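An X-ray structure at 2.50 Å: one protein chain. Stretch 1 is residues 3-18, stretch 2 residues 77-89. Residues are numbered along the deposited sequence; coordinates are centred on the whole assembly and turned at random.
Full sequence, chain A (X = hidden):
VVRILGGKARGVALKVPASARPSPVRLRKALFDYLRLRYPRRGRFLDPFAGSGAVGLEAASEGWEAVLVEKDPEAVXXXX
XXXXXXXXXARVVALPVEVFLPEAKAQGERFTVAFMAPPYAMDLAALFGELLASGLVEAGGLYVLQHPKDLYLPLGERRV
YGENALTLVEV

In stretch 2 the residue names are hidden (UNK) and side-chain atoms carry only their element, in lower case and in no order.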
# COMPACT_ATOMS: atom_id res chain seq x y z
N ARG A 3 -12.97 -6.08 4.80
CA ARG A 3 -12.78 -7.34 4.10
C ARG A 3 -11.97 -7.20 2.82
O ARG A 3 -11.93 -6.12 2.21
CB ARG A 3 -14.13 -7.96 3.74
CG ARG A 3 -15.03 -8.30 4.92
CD ARG A 3 -16.41 -8.76 4.47
NE ARG A 3 -17.30 -9.02 5.60
CZ ARG A 3 -17.15 -10.01 6.47
NH1 ARG A 3 -16.14 -10.87 6.35
NH2 ARG A 3 -18.00 -10.15 7.48
N ILE A 4 -11.31 -8.29 2.44
CA ILE A 4 -10.56 -8.32 1.20
C ILE A 4 -11.68 -8.19 0.17
O ILE A 4 -12.72 -8.82 0.31
CB ILE A 4 -9.86 -9.69 1.01
CG1 ILE A 4 -8.81 -9.90 2.11
CG2 ILE A 4 -9.22 -9.75 -0.38
CD1 ILE A 4 -7.72 -8.85 2.16
N LEU A 5 -11.48 -7.37 -0.85
CA LEU A 5 -12.51 -7.17 -1.87
C LEU A 5 -12.53 -8.19 -3.01
O LEU A 5 -13.60 -8.53 -3.50
CB LEU A 5 -12.41 -5.76 -2.46
CG LEU A 5 -13.21 -4.70 -1.71
CD1 LEU A 5 -13.42 -5.10 -0.25
CD2 LEU A 5 -12.49 -3.37 -1.82
N GLY A 6 -11.36 -8.65 -3.44
CA GLY A 6 -11.32 -9.61 -4.54
C GLY A 6 -10.17 -10.60 -4.46
O GLY A 6 -9.44 -10.65 -3.48
N GLY A 7 -10.01 -11.41 -5.51
CA GLY A 7 -8.94 -12.37 -5.52
C GLY A 7 -9.13 -13.57 -4.61
O GLY A 7 -10.22 -13.80 -4.09
N LYS A 8 -8.06 -14.34 -4.43
CA LYS A 8 -8.07 -15.55 -3.62
C LYS A 8 -8.65 -15.46 -2.21
O LYS A 8 -9.15 -16.46 -1.68
CB LYS A 8 -6.66 -16.14 -3.56
CG LYS A 8 -6.26 -16.86 -4.84
CD LYS A 8 -4.77 -17.20 -4.89
CE LYS A 8 -3.93 -15.96 -5.18
NZ LYS A 8 -2.47 -16.26 -5.30
N ALA A 9 -8.59 -14.28 -1.59
CA ALA A 9 -9.11 -14.12 -0.23
C ALA A 9 -10.38 -13.25 -0.16
O ALA A 9 -10.74 -12.76 0.91
CB ALA A 9 -8.03 -13.54 0.66
N ARG A 10 -11.05 -13.10 -1.29
CA ARG A 10 -12.27 -12.31 -1.39
C ARG A 10 -13.27 -12.57 -0.27
O ARG A 10 -13.68 -13.71 -0.04
CB ARG A 10 -12.94 -12.59 -2.73
CG ARG A 10 -14.28 -11.91 -2.97
CD ARG A 10 -14.70 -12.15 -4.40
NE ARG A 10 -15.94 -11.48 -4.78
CZ ARG A 10 -17.15 -11.95 -4.53
NH1 ARG A 10 -17.31 -13.11 -3.89
NH2 ARG A 10 -18.22 -11.27 -4.92
N GLY A 11 -13.64 -11.51 0.44
CA GLY A 11 -14.61 -11.64 1.52
C GLY A 11 -14.08 -11.82 2.93
O GLY A 11 -14.80 -11.57 3.89
N VAL A 12 -12.83 -12.25 3.07
CA VAL A 12 -12.26 -12.47 4.40
C VAL A 12 -12.11 -11.20 5.23
O VAL A 12 -11.56 -10.19 4.77
CB VAL A 12 -10.88 -13.17 4.30
CG1 VAL A 12 -10.20 -13.20 5.66
CG2 VAL A 12 -11.05 -14.59 3.78
N ALA A 13 -12.59 -11.25 6.47
CA ALA A 13 -12.52 -10.11 7.38
C ALA A 13 -11.11 -9.94 7.92
O ALA A 13 -10.42 -10.91 8.23
CB ALA A 13 -13.50 -10.31 8.53
N LEU A 14 -10.67 -8.70 8.05
CA LEU A 14 -9.34 -8.45 8.56
C LEU A 14 -9.41 -7.81 9.92
O LEU A 14 -10.20 -6.90 10.14
CB LEU A 14 -8.57 -7.54 7.59
CG LEU A 14 -8.38 -8.09 6.17
CD1 LEU A 14 -7.68 -7.05 5.30
CD2 LEU A 14 -7.58 -9.39 6.25
N LYS A 15 -8.60 -8.30 10.85
CA LYS A 15 -8.57 -7.73 12.19
C LYS A 15 -7.93 -6.35 12.04
O LYS A 15 -6.82 -6.24 11.51
CB LYS A 15 -7.73 -8.58 13.14
CG LYS A 15 -8.24 -10.00 13.39
CD LYS A 15 -7.34 -10.71 14.41
CE LYS A 15 -7.82 -12.13 14.77
NZ LYS A 15 -7.58 -13.17 13.71
N VAL A 16 -8.62 -5.30 12.48
CA VAL A 16 -8.07 -3.95 12.38
C VAL A 16 -8.24 -3.15 13.67
O VAL A 16 -9.36 -2.93 14.13
CB VAL A 16 -8.72 -3.16 11.22
CG1 VAL A 16 -8.47 -3.88 9.91
CG2 VAL A 16 -10.21 -3.02 11.47
N PRO A 17 -7.13 -2.71 14.27
CA PRO A 17 -7.17 -1.94 15.52
C PRO A 17 -8.04 -0.69 15.41
O PRO A 17 -8.02 0.00 14.39
CB PRO A 17 -5.69 -1.61 15.77
CG PRO A 17 -5.15 -1.48 14.39
CD PRO A 17 -5.79 -2.66 13.68
N ALA A 18 -8.81 -0.41 16.46
CA ALA A 18 -9.70 0.75 16.48
C ALA A 18 -8.97 2.06 16.20
O ALA A 18 -9.58 3.12 16.12
CB ALA A 18 -10.40 0.84 17.84
N UNK A 77 1.64 -7.41 14.67
CA UNK A 77 1.04 -8.58 15.29
C UNK A 77 -0.25 -8.86 14.54
O UNK A 77 -0.49 -9.98 14.10
c UNK A 77 0.76 -8.29 16.76
c UNK A 77 0.29 -9.49 17.56
n UNK A 77 0.51 -9.32 21.87
c UNK A 77 0.15 -10.40 21.19
n UNK A 77 -0.06 -11.55 21.83
c UNK A 77 0.24 -9.15 19.05
n UNK A 77 0.01 -10.35 19.86
N UNK A 78 -1.09 -7.84 14.39
CA UNK A 78 -2.35 -8.00 13.67
C UNK A 78 -2.13 -8.35 12.21
O UNK A 78 -2.89 -9.11 11.61
c UNK A 78 -3.17 -6.72 13.76
c UNK A 78 -4.69 -5.26 15.07
c UNK A 78 -4.38 -7.64 15.74
c UNK A 78 -3.71 -6.41 15.16
N UNK A 79 -1.07 -7.77 11.63
CA UNK A 79 -0.74 -8.00 10.23
C UNK A 79 -0.49 -9.48 9.98
O UNK A 79 -0.99 -10.06 9.01
c UNK A 79 2.13 -6.51 8.16
c UNK A 79 0.66 -6.73 8.43
c UNK A 79 0.11 -7.75 7.47
c UNK A 79 0.51 -7.20 9.87
N UNK A 80 0.28 -10.10 10.87
CA UNK A 80 0.60 -11.51 10.74
C UNK A 80 -0.63 -12.37 10.96
O UNK A 80 -0.81 -13.39 10.29
c UNK A 80 4.15 -11.60 12.31
c UNK A 80 1.71 -11.87 11.73
n UNK A 80 6.60 -11.27 12.78
c UNK A 80 5.45 -10.89 11.92
c UNK A 80 3.02 -11.16 11.41
N UNK A 81 -1.48 -11.96 11.89
CA UNK A 81 -2.70 -12.70 12.14
C UNK A 81 -3.54 -12.64 10.87
O UNK A 81 -4.17 -13.62 10.48
o UNK A 81 -3.25 -11.77 16.97
c UNK A 81 -3.50 -12.10 13.30
c UNK A 81 -3.73 -11.92 15.82
o UNK A 81 -4.97 -11.92 15.60
c UNK A 81 -2.78 -12.13 14.65
N UNK A 82 -3.53 -11.48 10.21
CA UNK A 82 -4.31 -11.31 9.00
C UNK A 82 -3.76 -12.10 7.83
O UNK A 82 -4.52 -12.58 7.00
o UNK A 82 -6.38 -9.69 10.06
c UNK A 82 -5.42 -9.10 9.58
n UNK A 82 -5.18 -7.81 9.82
c UNK A 82 -4.46 -9.82 8.65
N UNK A 83 -2.43 -12.22 7.76
CA UNK A 83 -1.80 -12.98 6.69
C UNK A 83 -2.26 -14.42 6.86
O UNK A 83 -2.49 -15.13 5.88
c UNK A 83 0.43 -14.02 6.02
c UNK A 83 -0.24 -12.88 6.79
c UNK A 83 0.24 -11.55 6.22
N UNK A 84 -2.43 -14.83 8.12
CA UNK A 84 -2.90 -16.17 8.46
C UNK A 84 -4.36 -16.36 8.08
O UNK A 84 -4.70 -17.31 7.37
c UNK A 84 -1.15 -18.36 10.28
c UNK A 84 -2.73 -16.42 9.95
n UNK A 84 -0.71 -21.08 10.91
n UNK A 84 -1.49 -19.01 11.55
c UNK A 84 -1.26 -20.29 11.82
n UNK A 84 -1.59 -20.78 13.01
c UNK A 84 -1.33 -16.84 10.35
N UNK A 85 -5.23 -15.47 8.55
CA UNK A 85 -6.66 -15.58 8.25
C UNK A 85 -6.90 -15.66 6.75
O UNK A 85 -7.72 -16.44 6.28
c UNK A 85 -7.36 -14.20 10.30
n UNK A 85 -9.99 -13.40 8.69
c UNK A 85 -8.10 -12.92 10.76
n UNK A 85 -9.55 -13.11 10.93
n UNK A 85 -11.70 -13.49 10.20
c UNK A 85 -7.44 -14.39 8.80
c UNK A 85 -10.41 -13.33 9.94
N UNK A 86 -6.18 -14.84 5.98
CA UNK A 86 -6.36 -14.82 4.54
C UNK A 86 -5.64 -15.97 3.85
O UNK A 86 -5.95 -16.31 2.71
c UNK A 86 -6.47 -12.31 4.73
o UNK A 86 -4.45 -13.41 4.00
c UNK A 86 -5.88 -13.48 3.95
N UNK A 87 -4.68 -16.57 4.55
CA UNK A 87 -3.95 -17.67 3.97
C UNK A 87 -3.17 -17.22 2.76
O UNK A 87 -2.88 -18.00 1.86
N UNK A 88 -2.83 -15.94 2.73
CA UNK A 88 -2.08 -15.40 1.62
C UNK A 88 -0.59 -15.42 1.93
O UNK A 88 -0.18 -15.44 3.10
c UNK A 88 -2.53 -13.96 1.34
c UNK A 88 -3.94 -13.84 0.76
c UNK A 88 -4.03 -14.67 -0.51
c UNK A 88 -4.24 -12.38 0.46
N UNK A 89 0.21 -15.44 0.87
CA UNK A 89 1.65 -15.43 1.02
C UNK A 89 2.09 -13.99 0.83
O UNK A 89 1.89 -13.41 -0.23
O HOH W 1 -1.02 -15.82 -2.25

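Position 77, already within a helix that begins earlier in the chain, has three carbons, a nitrogen, and a carbon bearing two more nitrogens, all clear of stretch 1; this is Arg-77. Position 78 has four carbons forked at the second, and one fork tip packs against the ring of Pro-17. It is Leu-78, with CD1 3.1 Å from Pro-17 CD, a very tight apolar contact.

Position 79 has the same forked four carbons but points away from stretch 1 and is buried: Leu-79. Position 80, four carbons in a row ending in nitrogen, is exposed and out of reach: Lys-80. Position 81 carries three carbons, the third holding two oxygens; its CA-to-CB bond points toward stretch 1, and its side chain contacts Lys-15. This is Glu-81; its OE2 lies 3.5 Å from Lys-15 NZ, a salt bridge.

Position 82 has two carbons, the second with one oxygen and one nitrogen, set against the backbone of Lys-15. A carboxylate could not both accept and donate here, and the residue is Asn-82. Its OD1 accepts from Lys-15 N at 2.7 Å, and its ND2 donates to Lys-15 O at 2.8 Å, so one amide reads both the backbone N and the backbone O of Lys-15.

Position 83, one carbon carrying two more, faces away: Val-83. Position 84 repeats the three-carbon, guanidinium pattern without touching stretch 1: Arg-84. Position 85 has that pattern too, but its CA-to-CB bond points toward stretch 1, and its side chain contacts Val-12, Ala-13 and Lys-15. It is Arg-85; Ala-13 O sits over one face of its guanidinium, 2.6 Å from NH1 at an angle too poor for a hydrogen bond, and Lys-15 NZ stands 3.4 Å from NE, like charge near like.

Position 86 has one carbon carrying an oxygen and a carbon, and its methyl meets Leu-14: Thr-86, with CG2 3.5 Å from Leu-14 CD2 and CB 3.9 Å from Ala-9 CB. Position 87 has no side chain and a positive phi just past the helix, which favours glycine: Gly-87. Position 88 has four carbons forked at the second; its CA-to-CB bond is sideways to stretch 1, but the end of its side chain comes nearer, close to Ala-9. Leu-88 places CD1 4.0 Å from Ala-9 CB. Position 89 has no side-chain atoms and is Gly-89.

The rule is spacing. Positions 78, 82 and 85, about one helical turn apart, all point toward stretch 1, while 79 and 83 face away. Asn-82 fixes the register through the backbone of Lys-15, and apolar packing lies on either side of it along the helix, at Leu-78 and Thr-86. Lys-15 lays its long side chain by Glu-81, which pairs with its NZ, while that NZ and Arg-85 NE remain a like-charged pair.

Stretch 2 77-89: RLLKENVRRTGLG
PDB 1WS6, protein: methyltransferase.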